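Local coordinates for Serine/threonine-protein phosphatase 2A regulatory subunit B'' subunit alpha (Homo sapiens, PDB 4I5J) that serves as a calcium-binding regulatory subunit of protein phosphatase 2A, and might steer the catalytic core's substrate selectivity, activity and location in the cell, at residues Gly78-Ser82 with Thr83-Lys87. Residues are numbered along the deposited sequence; the frame is centred on the assembly and turned at random.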
ATOM      1  N   GLY A  78      13.017   2.788  -2.410  1.00 43.47           N
ATOM      2  CA  GLY A  78      13.564   1.782  -1.508  1.00 33.97           C
ATOM      3  C   GLY A  78      14.694   2.347  -0.663  1.00 39.36           C
ATOM      4  O   GLY A  78      15.353   1.622   0.082  1.00 43.48           O
ATOM      5  N   LYS A  79      14.913   3.654  -0.780  1.00 38.94           N
ATOM      6  CA  LYS A  79      15.957   4.341  -0.024  1.00 47.85           C
ATOM      7  C   LYS A  79      15.371   5.591   0.643  1.00 46.50           C
ATOM      8  O   LYS A  79      14.966   6.544  -0.032  1.00 44.09           O
ATOM      9  CB  LYS A  79      17.147   4.699  -0.937  1.00 50.38           C
ATOM     10  CG  LYS A  79      17.778   3.476  -1.625  1.00 56.56           C
ATOM     11  CD  LYS A  79      19.070   3.808  -2.358  1.00 67.59           C
ATOM     12  CE  LYS A  79      19.691   2.556  -2.982  1.00 73.64           C
ATOM     13  NZ  LYS A  79      20.843   2.842  -3.903  1.00 77.46           N
ATOM     14  N   ILE A  80      15.301   5.575   1.967  1.00 40.72           N
ATOM     15  CA  ILE A  80      14.737   6.706   2.688  1.00 39.43           C
ATOM     16  C   ILE A  80      15.758   7.840   2.856  1.00 39.70           C
ATOM     17  O   ILE A  80      16.890   7.616   3.285  1.00 41.00           O
ATOM     18  CB  ILE A  80      14.121   6.251   4.035  1.00 32.42           C
ATOM     19  CG1 ILE A  80      12.787   5.554   3.765  1.00 30.31           C
ATOM     20  CG2 ILE A  80      13.923   7.429   4.997  1.00 30.73           C
ATOM     21  CD1 ILE A  80      12.130   4.991   5.028  1.00 34.55           C
ATOM     22  N   THR A  81      15.346   9.052   2.495  1.00 41.58           N
ATOM     23  CA  THR A  81      16.198  10.233   2.598  1.00 40.40           C
ATOM     24  C   THR A  81      15.819  11.044   3.834  1.00 40.43           C
ATOM     25  O   THR A  81      14.783  10.803   4.461  1.00 38.94           O
ATOM     26  CB  THR A  81      16.011  11.153   1.389  1.00 39.18           C
ATOM     27  OG1 THR A  81      14.625  11.499   1.277  1.00 46.43           O
ATOM     28  CG2 THR A  81      16.468  10.475   0.081  1.00 36.95           C
ATOM     29  N   SER A  82      16.649  12.019   4.183  1.00 37.65           N
ATOM     30  CA  SER A  82      16.341  12.873   5.325  1.00 43.34           C
ATOM     31  C   SER A  82      15.098  13.708   5.045  1.00 42.59           C
ATOM     32  O   SER A  82      14.312  13.994   5.964  1.00 38.46           O
ATOM     33  CB  SER A  82      17.520  13.775   5.672  1.00 43.60           C
ATOM     34  OG  SER A  82      17.792  14.643   4.587  1.00 49.59           O
ATOM     35  N   THR A  83      14.920  14.090   3.780  1.00 38.47           N
ATOM     36  CA  THR A  83      13.739  14.859   3.364  1.00 44.84           C
ATOM     37  C   THR A  83      12.479  14.057   3.648  1.00 39.89           C
ATOM     38  O   THR A  83      11.504  14.575   4.205  1.00 39.17           O
ATOM     39  CB  THR A  83      13.763  15.203   1.851  1.00 50.95           C
ATOM     40  OG1 THR A  83      14.941  15.950   1.547  1.00 53.42           O
ATOM     41  CG2 THR A  83      12.573  16.031   1.477  1.00 46.66           C
ATOM     42  N   GLU A  84      12.522  12.776   3.296  1.00 39.37           N
ATOM     43  CA  GLU A  84      11.385  11.903   3.530  1.00 41.48           C
ATOM     44  C   GLU A  84      11.089  11.727   5.013  1.00 37.52           C
ATOM     45  O   GLU A  84       9.926  11.697   5.420  1.00 36.40           O
ATOM     46  CB  GLU A  84      11.582  10.562   2.824  1.00 35.77           C
ATOM     47  CG  GLU A  84      11.570  10.747   1.311  1.00 34.92           C
ATOM     48  CD  GLU A  84      11.803   9.458   0.563  1.00 38.97           C
ATOM     49  OE1 GLU A  84      12.392   8.524   1.159  1.00 38.57           O
ATOM     50  OE2 GLU A  84      11.402   9.381  -0.611  1.00 46.33           O
ATOM     51  N   ILE A  85      12.127  11.641   5.836  1.00 32.89           N
ATOM     52  CA  ILE A  85      11.885  11.508   7.257  1.00 33.21           C
ATOM     53  C   ILE A  85      11.312  12.794   7.825  1.00 41.56           C
ATOM     54  O   ILE A  85      10.391  12.775   8.667  1.00 40.02           O
ATOM     55  CB  ILE A  85      13.145  11.110   8.010  1.00 36.48           C
ATOM     56  CG1 ILE A  85      13.526   9.692   7.626  1.00 38.68           C
ATOM     57  CG2 ILE A  85      12.900  11.145   9.518  1.00 39.38           C
ATOM     58  CD1 ILE A  85      14.712   9.188   8.337  1.00 53.62           C
ATOM     59  N   ARG A  86      11.847  13.909   7.340  1.00 41.52           N
ATOM     60  CA  ARG A  86      11.473  15.239   7.817  1.00 39.81           C
ATOM     61  C   ARG A  86       9.999  15.524   7.534  1.00 38.85           C
ATOM     62  O   ARG A  86       9.337  16.198   8.313  1.00 40.06           O
ATOM     63  CB  ARG A  86      12.360  16.277   7.130  1.00 46.14           C
ATOM     64  CG  ARG A  86      12.290  17.690   7.662  1.00 54.37           C
ATOM     65  CD  ARG A  86      13.187  18.598   6.802  1.00 57.56           C
ATOM     66  NE  ARG A  86      14.529  18.036   6.672  1.00 55.51           N
ATOM     67  CZ  ARG A  86      15.184  17.882   5.524  1.00 59.81           C
ATOM     68  NH1 ARG A  86      14.626  18.256   4.373  1.00 61.78           N
ATOM     69  NH2 ARG A  86      16.405  17.352   5.530  1.00 57.07           N
ATOM     70  N   LYS A  87       9.474  15.000   6.429  1.00 36.88           N
ATOM     71  CA  LYS A  87       8.049  15.190   6.110  1.00 37.09           C
ATOM     72  C   LYS A  87       7.107  14.152   6.736  1.00 39.36           C
ATOM     73  O   LYS A  87       5.893  14.219   6.558  1.00 45.26           O
ATOM     74  CB  LYS A  87       7.838  15.246   4.597  1.00 40.88           C
ATOM     75  CG  LYS A  87       8.469  16.473   3.936  1.00 49.34           C
ATOM     76  CD  LYS A  87       8.559  16.299   2.424  1.00 55.46           C
ATOM     77  CE  LYS A  87       9.250  17.501   1.780  1.00 67.63           C
ATOM     78  NZ  LYS A  87       9.335  17.375   0.296  1.00 72.32           N
TER
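Thr81 and Glu84 exchange reciprocal hydrogen bonds in a capping box that starts the short helix 82-86, joining it to the loop after helix 54-72 in an EF-hand region away from the calcium-binding loop. Thr81 is the N-cap: its OG1 accepts from Glu84 N at 3.2 Å, serving an amide that has no earlier turn of helix to bond to. Threonine suits the place because its short beta-hydroxyl can reach an amide of the first turn; chi1 at 56° sets OG1 between its own N and carbonyl carbon to do so. In return Thr81 N donates to Glu84 OE1 at 3.3 Å, reaching the oxygen from above the carboxylate plane. Glutamate has the length for this, its chain running extended beyond CG, and its negative charge would suit the positive end of the helix dipole. Asn73 and Ser75 hydrogen-bond to OE1 and OE2 respectively. Without the carboxylate, as with an alanine here, Thr81 N, Asn73 ND2 and the Ser75 hydroxyl are likely to lose their shared partner, untying the cap from the preceding loop.

Backbone bonds carry the helix onward, from Ile85 N to Thr81 O (3.1 Å) and from Arg86 N to Ser82 O (2.8 Å). Ser82 O also lies over one face of the Arg86 guanidinium, offset toward its rim, while Arg86 NE forms a salt bridge with Asp11.

Apolar contact comes from Ile80 and Ile85, whose side chains cross at about a right angle. Branched and wholly apolar, they seat the short helix: Ile80 also packs on Ile68 and Phe69 of helix 54-72, Ile85 on Phe16 and Ile17 of helix 12-20. Between them, CG2 of Ile80 presses tightly on CG1 of Ile85 at 3.5 Å.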